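Long-range contacts in twin-arginine translocation pathway signal protein (Burkholderia phytofirmans, PDB 2RJO), which probably serves as a periplasmic sugar-binding protein, holding beta-D-galactopyranose between two alpha/beta lobes: residues 7-13 with 37-43; 51-55 with 78-82; 91-97 with 110-116. All coordinates share one frame; numbering follows the deposited sequence.

Interaction 1. Residues 7-13 with 37-43. With GAL (beta-D-galactopyranose), chain B; SO4 (sulfate ion), chain D.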
loop_
_atom_site.group_PDB
_atom_site.type_symbol
_atom_site.label_atom_id
_atom_site.label_comp_id
_atom_site.label_asym_id
_atom_site.label_seq_id
_atom_site.Cartn_x
_atom_site.Cartn_y
_atom_site.Cartn_z
ATOM N N THR A 7 11.484 14.443 -16.395
ATOM C CA THR A 7 11.772 13.074 -15.993
ATOM C C THR A 7 10.689 12.594 -15.038
ATOM O O THR A 7 10.214 13.347 -14.193
ATOM C CB THR A 7 13.160 12.962 -15.298
ATOM O OG1 THR A 7 14.191 13.301 -16.233
ATOM C CG2 THR A 7 13.407 11.546 -14.814
ATOM N N LEU A 8 10.266 11.350 -15.199
ATOM C CA LEU A 8 9.269 10.796 -14.304
ATOM C C LEU A 8 10.011 9.794 -13.422
ATOM O O LEU A 8 10.766 8.961 -13.930
ATOM C CB LEU A 8 8.155 10.101 -15.100
ATOM C CG LEU A 8 7.322 10.984 -16.036
ATOM C CD1 LEU A 8 6.284 10.147 -16.749
ATOM C CD2 LEU A 8 6.654 12.091 -15.244
ATOM N N ALA A 9 9.819 9.885 -12.107
ATOM C CA ALA A 9 10.485 8.968 -11.189
ATOM C C ALA A 9 9.513 8.397 -10.169
ATOM O O ALA A 9 8.538 9.047 -9.789
ATOM C CB ALA A 9 11.617 9.669 -10.481
ATOM N N CYS A 10 9.784 7.170 -9.735
ATOM C CA CYS A 10 8.941 6.502 -8.755
ATOM C C CYS A 10 9.810 5.890 -7.659
ATOM O O CYS A 10 10.687 5.061 -7.933
ATOM C CB CYS A 10 8.106 5.422 -9.438
ATOM S SG CYS A 10 6.870 4.655 -8.377
ATOM N N SER A 11 9.575 6.313 -6.419
ATOM C CA SER A 11 10.339 5.818 -5.280
ATOM C C SER A 11 9.519 4.917 -4.367
ATOM O O SER A 11 8.411 5.266 -3.956
ATOM C CB SER A 11 10.888 6.984 -4.451
ATOM O OG SER A 11 11.516 6.504 -3.271
ATOM N N PHE A 12 10.081 3.758 -4.042
ATOM C CA PHE A 12 9.415 2.802 -3.168
ATOM C C PHE A 12 10.404 1.891 -2.439
ATOM O O PHE A 12 11.595 1.856 -2.756
ATOM C CB PHE A 12 8.396 1.990 -3.969
ATOM C CG PHE A 12 8.947 1.407 -5.221
ATOM C CD1 PHE A 12 9.511 0.134 -5.224
ATOM C CD2 PHE A 12 8.924 2.138 -6.406
ATOM C CE1 PHE A 12 10.049 -0.411 -6.398
ATOM C CE2 PHE A 12 9.460 1.603 -7.589
ATOM C CZ PHE A 12 10.023 0.327 -7.580
ATOM N N ARG A 13 9.902 1.147 -1.464
ATOM C CA ARG A 13 10.757 0.293 -0.653
ATOM C C ARG A 13 11.471 -0.872 -1.343
ATOM O O ARG A 13 12.699 -0.920 -1.323
ATOM C CB ARG A 13 9.973 -0.216 0.562
ATOM C CG ARG A 13 10.833 -0.417 1.804
ATOM C CD ARG A 13 10.016 -0.702 3.043
ATOM N NE ARG A 13 9.222 0.438 3.506
ATOM C CZ ARG A 13 7.934 0.620 3.232
ATOM N NH1 ARG A 13 7.279 -0.264 2.485
ATOM N NH2 ARG A 13 7.292 1.677 3.722
ATOM N N PRO A 37 10.979 9.963 -20.170
ATOM C CA PRO A 37 11.917 9.041 -19.529
ATOM C C PRO A 37 11.442 8.679 -18.125
ATOM O O PRO A 37 10.898 9.519 -17.401
ATOM C CB PRO A 37 13.235 9.821 -19.539
ATOM C CG PRO A 37 12.787 11.253 -19.510
ATOM C CD PRO A 37 11.628 11.249 -20.476
ATOM N N TYR A 38 11.653 7.421 -17.757
ATOM C CA TYR A 38 11.237 6.905 -16.466
ATOM C C TYR A 38 12.422 6.465 -15.613
ATOM O O TYR A 38 13.369 5.882 -16.131
ATOM C CB TYR A 38 10.301 5.717 -16.665
ATOM C CG TYR A 38 9.915 5.069 -15.374
ATOM C CD1 TYR A 38 9.222 5.783 -14.407
ATOM C CD2 TYR A 38 10.254 3.744 -15.109
ATOM C CE1 TYR A 38 8.870 5.203 -13.203
ATOM C CE2 TYR A 38 9.904 3.143 -13.896
ATOM C CZ TYR A 38 9.209 3.885 -12.950
ATOM O OH TYR A 38 8.848 3.312 -11.753
ATOM N N VAL A 39 12.350 6.728 -14.308
ATOM C CA VAL A 39 13.419 6.368 -13.381
ATOM C C VAL A 39 12.879 5.736 -12.109
ATOM O O VAL A 39 12.264 6.407 -11.284
ATOM C CB VAL A 39 14.248 7.597 -12.986
ATOM C CG1 VAL A 39 15.392 7.181 -12.072
ATOM C CG2 VAL A 39 14.783 8.266 -14.222
ATOM N N PRO A 40 13.086 4.424 -11.941
ATOM C CA PRO A 40 12.577 3.798 -10.723
ATOM C C PRO A 40 13.616 3.918 -9.619
ATOM O O PRO A 40 14.806 3.816 -9.882
ATOM C CB PRO A 40 12.339 2.356 -11.162
ATOM C CG PRO A 40 13.476 2.118 -12.101
ATOM C CD PRO A 40 13.571 3.410 -12.897
ATOM N N LEU A 41 13.173 4.166 -8.394
ATOM C CA LEU A 41 14.099 4.278 -7.277
ATOM C C LEU A 41 13.657 3.334 -6.163
ATOM O O LEU A 41 12.495 3.351 -5.758
ATOM C CB LEU A 41 14.153 5.726 -6.772
ATOM C CG LEU A 41 14.631 6.797 -7.774
ATOM C CD1 LEU A 41 14.629 8.158 -7.094
ATOM C CD2 LEU A 41 16.026 6.479 -8.291
ATOM N N THR A 42 14.578 2.492 -5.695
ATOM C CA THR A 42 14.277 1.538 -4.630
ATOM C C THR A 42 15.183 1.819 -3.431
ATOM O O THR A 42 16.404 1.848 -3.568
ATOM C CB THR A 42 14.503 0.081 -5.099
ATOM O OG1 THR A 42 13.801 -0.139 -6.326
ATOM C CG2 THR A 42 13.969 -0.909 -4.053
ATOM N N THR A 43 14.578 2.023 -2.264
ATOM C CA THR A 43 15.309 2.332 -1.030
ATOM C C THR A 43 15.819 1.092 -0.306
ATOM O O THR A 43 16.874 1.122 0.332
ATOM C CB THR A 43 14.419 3.092 -0.030
ATOM O OG1 THR A 43 13.368 2.226 0.417
ATOM C CG2 THR A 43 13.819 4.328 -0.675
HETATM C C1 GAL B . 3.896 -2.092 1.502
HETATM C C2 GAL B . 2.510 -2.733 1.742
HETATM C C3 GAL B . 1.418 -1.704 1.369
HETATM C C4 GAL B . 1.600 -0.454 2.247
HETATM C C5 GAL B . 3.026 0.095 1.963
HETATM C C6 GAL B . 3.247 1.326 2.817
HETATM O O1 GAL B . 4.917 -3.039 1.864
HETATM O O2 GAL B . 2.368 -3.889 0.919
HETATM O O3 GAL B . 0.124 -2.255 1.606
HETATM O O4 GAL B . 1.500 -0.834 3.619
HETATM O O5 GAL B . 4.044 -0.897 2.320
HETATM O O6 GAL B . 4.545 1.815 2.539
HETATM S S SO4 D . 8.234 -4.004 1.393
HETATM O O1 SO4 D . 9.433 -3.610 0.609
HETATM O O2 SO4 D . 7.900 -2.964 2.391
HETATM O O3 SO4 D . 8.472 -5.313 2.051
HETATM O O4 SO4 D . 7.091 -4.129 0.464
#
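Strands 7-12 and 38-42 are the two beta arms of a beta-alpha-beta crossover, joined through helix 18-34, at the start of a periplasmic-binding-protein lobe, and R13, just past the first arm, enters the galactose pocket. The strands run parallel, their axes 18° apart and 4.6 Å at closest approach. Six backbone hydrogen bonds pass between them, from L8 N to P37 O at one end to T43 N to F12 O at the other; the shortest, L41 N to C10 O, is 2.7 Å. On the face turned to helix 18-34, the Y38 ring leans toward the first strand: CG lies anti to the backbone N (chi1 176°), and the ring presents its edge to C10, with Y38 OH 3.2 Å from C10 CB. F12 lies on the same face; its ring has the carbonyl oxygen L41 O 3.8 Å above its plane, toward the rim, and F12 CE1 comes 3.8 Å from T42 OG1. On the opposite face, which also carries the S11 hydroxyl, A9 CB lies 4.2 Å from V39 CB, and L57 of helix 47-60 covers A9, V39 and L41.

Past the last strand bond, the R13 chain bends at chi3 (-69°) and carries its guanidinium to the sugar. R13 NH2 donates to GAL O6 at 3.0 Å, O6 lying in the guanidinium plane at its edge, and NH1 adds weak bonds to O5 and O6. R13 NH1 also donates to sulfate O2 at 2.8 Å, the ion probably coming from the crystallisation liquor, while R13 NE is hydrogen-bonded to N72 OD1. With all three nitrogens engaged, the guanidinium is restrained in rotation, and its positive charge would be expected to polarise the sugar oxygens it meets and to favour an anion beside them.

Interaction 2. Residues 51-55 with 78-82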
loop_
_atom_site.group_PDB
_atom_site.type_symbol
_atom_site.label_atom_id
_atom_site.label_comp_id
_atom_site.label_asym_id
_atom_site.label_seq_id
_atom_site.Cartn_x
_atom_site.Cartn_y
_atom_site.Cartn_z
ATOM N N ILE A 51 16.157 9.309 0.338
ATOM C CA ILE A 51 16.241 10.752 0.207
ATOM C C ILE A 51 17.500 11.150 -0.556
ATOM O O ILE A 51 17.507 12.133 -1.305
ATOM C CB ILE A 51 16.209 11.441 1.588
ATOM C CG1 ILE A 51 16.125 12.951 1.407
ATOM C CG2 ILE A 51 17.438 11.094 2.375
ATOM C CD1 ILE A 51 14.957 13.390 0.544
ATOM N N ALA A 52 18.564 10.373 -0.389
ATOM C CA ALA A 52 19.816 10.662 -1.083
ATOM C C ALA A 52 19.606 10.568 -2.587
ATOM O O ALA A 52 20.022 11.454 -3.337
ATOM C CB ALA A 52 20.900 9.685 -0.641
ATOM N N ASP A 53 18.953 9.492 -3.025
ATOM C CA ASP A 53 18.672 9.270 -4.439
ATOM C C ASP A 53 17.768 10.345 -5.032
ATOM O O ASP A 53 17.988 10.810 -6.158
ATOM C CB ASP A 53 18.020 7.897 -4.639
ATOM C CG ASP A 53 18.978 6.757 -4.380
ATOM O OD1 ASP A 53 20.096 7.029 -3.895
ATOM O OD2 ASP A 53 18.618 5.587 -4.653
ATOM N N ILE A 54 16.742 10.724 -4.278
ATOM C CA ILE A 54 15.808 11.739 -4.729
ATOM C C ILE A 54 16.563 13.045 -4.925
ATOM O O ILE A 54 16.318 13.763 -5.892
ATOM C CB ILE A 54 14.661 11.934 -3.710
ATOM C CG1 ILE A 54 13.720 10.725 -3.749
ATOM C CG2 ILE A 54 13.895 13.192 -4.024
ATOM C CD1 ILE A 54 12.674 10.707 -2.656
ATOM N N ARG A 55 17.487 13.343 -4.012
ATOM C CA ARG A 55 18.284 14.564 -4.112
ATOM C C ARG A 55 19.191 14.489 -5.333
ATOM O O ARG A 55 19.307 15.444 -6.094
ATOM C CB ARG A 55 19.128 14.775 -2.842
ATOM C CG ARG A 55 18.396 15.527 -1.725
ATOM C CD ARG A 55 19.095 15.394 -0.362
ATOM N NE ARG A 55 18.322 16.054 0.688
ATOM C CZ ARG A 55 18.450 15.813 1.992
ATOM N NH1 ARG A 55 19.331 14.916 2.431
ATOM N NH2 ARG A 55 17.683 16.464 2.864
ATOM N N ARG A 78 8.135 14.550 4.712
ATOM C CA ARG A 78 8.352 15.985 4.800
ATOM C C ARG A 78 9.645 16.416 4.132
ATOM O O ARG A 78 9.653 17.357 3.343
ATOM C CB ARG A 78 8.364 16.463 6.253
ATOM C CG ARG A 78 8.328 17.995 6.378
ATOM C CD ARG A 78 8.699 18.448 7.783
ATOM N NE ARG A 78 8.022 17.663 8.810
ATOM C CZ ARG A 78 6.724 17.738 9.087
ATOM N NH1 ARG A 78 5.942 18.571 8.414
ATOM N NH2 ARG A 78 6.213 16.976 10.049
ATOM N N VAL A 79 10.741 15.732 4.428
ATOM C CA VAL A 79 12.003 16.131 3.826
ATOM C C VAL A 79 11.972 15.967 2.310
ATOM O O VAL A 79 12.532 16.794 1.587
ATOM C CB VAL A 79 13.181 15.355 4.424
ATOM C CG1 VAL A 79 13.008 13.880 4.205
ATOM C CG2 VAL A 79 14.463 15.840 3.817
ATOM N N ILE A 80 11.308 14.921 1.825
ATOM C CA ILE A 80 11.200 14.704 0.389
ATOM C C ILE A 80 10.412 15.847 -0.230
ATOM O O ILE A 80 10.805 16.401 -1.246
ATOM C CB ILE A 80 10.469 13.382 0.073
ATOM C CG1 ILE A 80 11.331 12.201 0.508
ATOM C CG2 ILE A 80 10.121 13.311 -1.418
ATOM C CD1 ILE A 80 10.641 10.865 0.354
ATOM N N VAL A 81 9.293 16.189 0.394
ATOM C CA VAL A 81 8.448 17.268 -0.097
ATOM C C VAL A 81 9.180 18.608 -0.069
ATOM O O VAL A 81 9.005 19.431 -0.958
ATOM C CB VAL A 81 7.174 17.387 0.744
ATOM C CG1 VAL A 81 6.422 18.649 0.369
ATOM C CG2 VAL A 81 6.308 16.162 0.541
ATOM N N GLU A 82 9.998 18.818 0.961
ATOM C CA GLU A 82 10.755 20.052 1.093
ATOM C C GLU A 82 11.766 20.132 -0.037
ATOM O O GLU A 82 11.925 21.177 -0.653
ATOM C CB GLU A 82 11.491 20.090 2.427
ATOM C CG GLU A 82 10.705 20.691 3.592
ATOM C CD GLU A 82 11.184 20.177 4.946
ATOM O OE1 GLU A 82 12.364 19.749 5.059
ATOM O OE2 GLU A 82 10.379 20.206 5.906
HETATM O O HOH W 1 14.949 18.433 2.081
#
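V79 and I80 meet I51, I54 and R55 where helices 74-87 and 47-60 run side by side, the axes of their short segments 10.4 Å apart and only 6° from parallel. V79 comes first, its side chain directed at the other helix. V79 CG2, placed anti to the backbone N, meets I51 CG1 at 4.1 Å in a tip-to-tip approach and lies 3.4 Å from R55 NH2. The arginine chain is extended from CG to NE and crosses the valine at about a right angle; I51 CG1 sits 3.7 Å above the centre of the R55 guanidinium plane. A water in that plane, at the guanidinium edge, donates to V79 O at 3.0 Å and accepts a weak bond from R55 NH2.

I80 follows, on the side nearer the sheet. I80 CG1 is 3.8 Å from I51 CD1, the two side chains sliding past each other in opposite directions, whereas the I54 side chain crosses that of I80 at about a right angle, its CD1 reaching I80 CD1 at 3.6 Å. L67 of strand 65-69 touches both I54 and I80. Dispersion between methyl and methylene groups therefore carries the contact toward the sheet, while the link at the outer margin runs through water, and its R55 leg is weak.

Interaction 3. Residues 91-97 with 110-116. With GAL (beta-D-galactopyranose), chain B.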
loop_
_atom_site.group_PDB
_atom_site.type_symbol
_atom_site.label_atom_id
_atom_site.label_comp_id
_atom_site.label_asym_id
_atom_site.label_seq_id
_atom_site.Cartn_x
_atom_site.Cartn_y
_atom_site.Cartn_z
ATOM N N VAL A 91 5.623 16.618 -6.684
ATOM C CA VAL A 91 5.600 15.313 -6.037
ATOM C C VAL A 91 4.247 14.881 -5.495
ATOM O O VAL A 91 3.459 15.698 -5.019
ATOM C CB VAL A 91 6.606 15.288 -4.869
ATOM C CG1 VAL A 91 6.188 16.310 -3.811
ATOM C CG2 VAL A 91 6.687 13.891 -4.265
ATOM N N THR A 92 4.001 13.579 -5.566
ATOM C CA THR A 92 2.773 12.979 -5.069
ATOM C C THR A 92 3.191 11.939 -4.034
ATOM O O THR A 92 4.137 11.187 -4.253
ATOM C CB THR A 92 1.979 12.293 -6.211
ATOM O OG1 THR A 92 1.304 13.293 -6.981
ATOM C CG2 THR A 92 0.948 11.310 -5.654
ATOM N N THR A 93 2.489 11.914 -2.908
ATOM C CA THR A 93 2.792 10.969 -1.836
ATOM C C THR A 93 1.769 9.843 -1.767
ATOM O O THR A 93 0.598 10.039 -2.067
ATOM C CB THR A 93 2.843 11.689 -0.466
ATOM O OG1 THR A 93 4.057 12.438 -0.374
ATOM C CG2 THR A 93 2.809 10.687 0.667
ATOM N N ILE A 94 2.230 8.664 -1.366
ATOM C CA ILE A 94 1.365 7.501 -1.245
ATOM C C ILE A 94 1.539 6.850 0.125
ATOM O O ILE A 94 2.658 6.561 0.530
ATOM C CB ILE A 94 1.706 6.420 -2.299
ATOM C CG1 ILE A 94 1.809 7.040 -3.693
ATOM C CG2 ILE A 94 0.631 5.344 -2.297
ATOM C CD1 ILE A 94 0.492 7.543 -4.234
ATOM N N TRP A 95 0.434 6.629 0.833
ATOM C CA TRP A 95 0.467 5.956 2.131
ATOM C C TRP A 95 1.046 6.669 3.354
ATOM O O TRP A 95 0.317 6.980 4.290
ATOM C CB TRP A 95 1.193 4.604 2.007
ATOM C CG TRP A 95 0.464 3.519 1.225
ATOM C CD1 TRP A 95 0.957 2.800 0.177
ATOM C CD2 TRP A 95 -0.875 3.040 1.440
ATOM N NE1 TRP A 95 0.012 1.908 -0.280
ATOM C CE2 TRP A 95 -1.119 2.033 0.477
ATOM C CE3 TRP A 95 -1.886 3.364 2.347
ATOM C CZ2 TRP A 95 -2.337 1.352 0.402
ATOM C CZ3 TRP A 95 -3.107 2.680 2.267
ATOM C CH2 TRP A 95 -3.313 1.692 1.303
ATOM N N ASN A 96 2.356 6.910 3.355
ATOM C CA ASN A 96 3.023 7.497 4.521
ATOM C C ASN A 96 3.358 8.989 4.517
ATOM O O ASN A 96 3.951 9.509 3.576
ATOM C CB ASN A 96 4.318 6.719 4.816
ATOM C CG ASN A 96 4.100 5.223 4.957
ATOM O OD1 ASN A 96 3.338 4.769 5.803
ATOM N ND2 ASN A 96 4.781 4.449 4.120
ATOM N N LYS A 97 2.986 9.659 5.602
ATOM C CA LYS A 97 3.262 11.074 5.786
ATOM C C LYS A 97 2.801 11.493 7.176
ATOM O O LYS A 97 1.935 10.845 7.774
ATOM C CB LYS A 97 2.523 11.928 4.749
ATOM C CG LYS A 97 1.058 12.185 5.086
ATOM C CD LYS A 97 0.459 13.252 4.178
ATOM C CE LYS A 97 -0.962 13.615 4.598
ATOM N NZ LYS A 97 -1.047 14.296 5.926
ATOM N N TYR A 110 3.686 20.239 -4.107
ATOM C CA TYR A 110 3.182 19.040 -3.450
ATOM C C TYR A 110 1.781 18.837 -4.016
ATOM O O TYR A 110 0.806 19.316 -3.450
ATOM C CB TYR A 110 3.104 19.257 -1.942
ATOM C CG TYR A 110 2.861 18.009 -1.129
ATOM C CD1 TYR A 110 2.589 16.782 -1.736
ATOM C CD2 TYR A 110 2.904 18.060 0.259
ATOM C CE1 TYR A 110 2.367 15.640 -0.974
ATOM C CE2 TYR A 110 2.686 16.938 1.024
ATOM C CZ TYR A 110 2.418 15.728 0.409
ATOM O OH TYR A 110 2.209 14.618 1.193
ATOM N N VAL A 111 1.701 18.127 -5.136
ATOM C CA VAL A 111 0.442 17.881 -5.828
ATOM C C VAL A 111 -0.634 17.156 -5.036
ATOM O O VAL A 111 -1.774 17.621 -4.955
ATOM C CB VAL A 111 0.685 17.107 -7.125
ATOM C CG1 VAL A 111 -0.632 16.896 -7.854
ATOM C CG2 VAL A 111 1.677 17.861 -7.991
ATOM N N ALA A 112 -0.297 16.009 -4.460
ATOM C CA ALA A 112 -1.303 15.287 -3.705
ATOM C C ALA A 112 -0.784 14.110 -2.896
ATOM O O ALA A 112 0.318 13.618 -3.112
ATOM C CB ALA A 112 -2.417 14.810 -4.652
ATOM N N HIS A 113 -1.605 13.689 -1.943
ATOM C CA HIS A 113 -1.323 12.545 -1.095
ATOM C C HIS A 113 -2.472 11.580 -1.362
ATOM O O HIS A 113 -3.643 11.975 -1.340
ATOM C CB HIS A 113 -1.320 12.940 0.383
ATOM C CG HIS A 113 -1.124 11.783 1.312
ATOM N ND1 HIS A 113 0.024 11.018 1.314
ATOM C CD2 HIS A 113 -1.943 11.231 2.237
ATOM C CE1 HIS A 113 -0.097 10.047 2.198
ATOM N NE2 HIS A 113 -1.283 10.151 2.771
ATOM N N LEU A 114 -2.145 10.327 -1.647
ATOM C CA LEU A 114 -3.171 9.330 -1.914
ATOM C C LEU A 114 -3.112 8.251 -0.848
ATOM O O LEU A 114 -2.038 7.884 -0.382
ATOM C CB LEU A 114 -2.956 8.687 -3.283
ATOM C CG LEU A 114 -2.906 9.617 -4.495
ATOM C CD1 LEU A 114 -2.766 8.757 -5.733
ATOM C CD2 LEU A 114 -4.157 10.485 -4.569
ATOM N N SER A 115 -4.269 7.737 -0.457
ATOM C CA SER A 115 -4.296 6.706 0.555
ATOM C C SER A 115 -5.645 6.017 0.568
ATOM O O SER A 115 -6.523 6.333 -0.229
ATOM C CB SER A 115 -4.009 7.318 1.927
ATOM O OG SER A 115 -3.840 6.313 2.912
ATOM N N TYR A 116 -5.789 5.054 1.464
ATOM C CA TYR A 116 -7.035 4.327 1.609
ATOM C C TYR A 116 -7.304 4.262 3.095
ATOM O O TYR A 116 -6.381 4.408 3.905
ATOM C CB TYR A 116 -6.905 2.916 1.050
ATOM C CG TYR A 116 -6.688 2.855 -0.433
ATOM C CD1 TYR A 116 -7.700 2.440 -1.278
ATOM C CD2 TYR A 116 -5.453 3.172 -0.990
ATOM C CE1 TYR A 116 -7.493 2.333 -2.651
ATOM C CE2 TYR A 116 -5.229 3.069 -2.359
ATOM C CZ TYR A 116 -6.254 2.646 -3.184
ATOM O OH TYR A 116 -6.046 2.518 -4.540
HETATM C C1 GAL B . 3.896 -2.092 1.502
HETATM C C2 GAL B . 2.510 -2.733 1.742
HETATM C C3 GAL B . 1.418 -1.704 1.369
HETATM C C4 GAL B . 1.600 -0.454 2.247
HETATM C C5 GAL B . 3.026 0.095 1.963
HETATM C C6 GAL B . 3.247 1.326 2.817
HETATM O O1 GAL B . 4.917 -3.039 1.864
HETATM O O2 GAL B . 2.368 -3.889 0.919
HETATM O O3 GAL B . 0.124 -2.255 1.606
HETATM O O4 GAL B . 1.500 -0.834 3.619
HETATM O O5 GAL B . 4.044 -0.897 2.320
HETATM O O6 GAL B . 4.545 1.815 2.539
#
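T93 is bonded through its backbone to both A112 and L114, where strand 90-94 pairs in parallel with 110-115. Among these backbone hydrogen bonds, T93 N to A112 O and L114 N to T93 O are each 2.8 Å, and W95 N to L114 O, with 169° at the hydrogen, is the straightest; V111 N to V91 O is weak and bent. A weak side-chain bond adds T93 OG1 to Y110 OH at 3.3 Å.

Ring contacts come next. K97 lays its chain over the H113 ring in a CH-pi contact, K97 CD 3.5 Å from the H113 centroid and only 7° off the normal. Its CG lies between the backbone N and the carbonyl carbon, and a bend at chi4 takes NZ on to L101 O and Y323 OH. The W95 indole carries GAL C4 3.8 Å above one face, toward the rim, while W95 CH2 meets Y116 CD2 at 3.5 Å, the two ring planes inclined by 34°.

Polar grip on the sugar here is slight: N96, which like W95 lines the galactose pocket, gives GAL O6 a weak bond of 3.1 Å from ND2, which also donates to P71 O, while W95 NE1 is held by Y19 OH.

Apolar packing joins I94 CD1 to L114 CB, side by side and pointing the same way. Helix 253-268 covers that side through I259 and M263 on L114, helix 74-87 covers V91 and Y110 through C84 and V81, and strand 65-69 flanks 90-94 within the sheet.

All three contacts belong to one lobe. Interactions 1 and 3 lie in the same sheet, about 15 Å apart between centres, with strand 65-69 bonded to both 7-12 and 90-94. They converge on the sugar: R13 NH2 and N96 ND2 pack 3.8 Å apart. R13 NH2 bonds to O6 of the galactose, and N96 ND2 does so weakly. Interaction 2 joins two neighbouring helices, 47-60 and 74-87, beside the sheet, and its I80 side chain is about 11 Å from the galactose. It nevertheless touches both others, L41 CD1 of interaction 1 meeting D53 CB at 4.2 Å and Y110 CD2 of interaction 3 meeting V81 CG1 at 3.6 Å. D70, R154, N205, D231 and Y20 also hydrogen-bond the sugar.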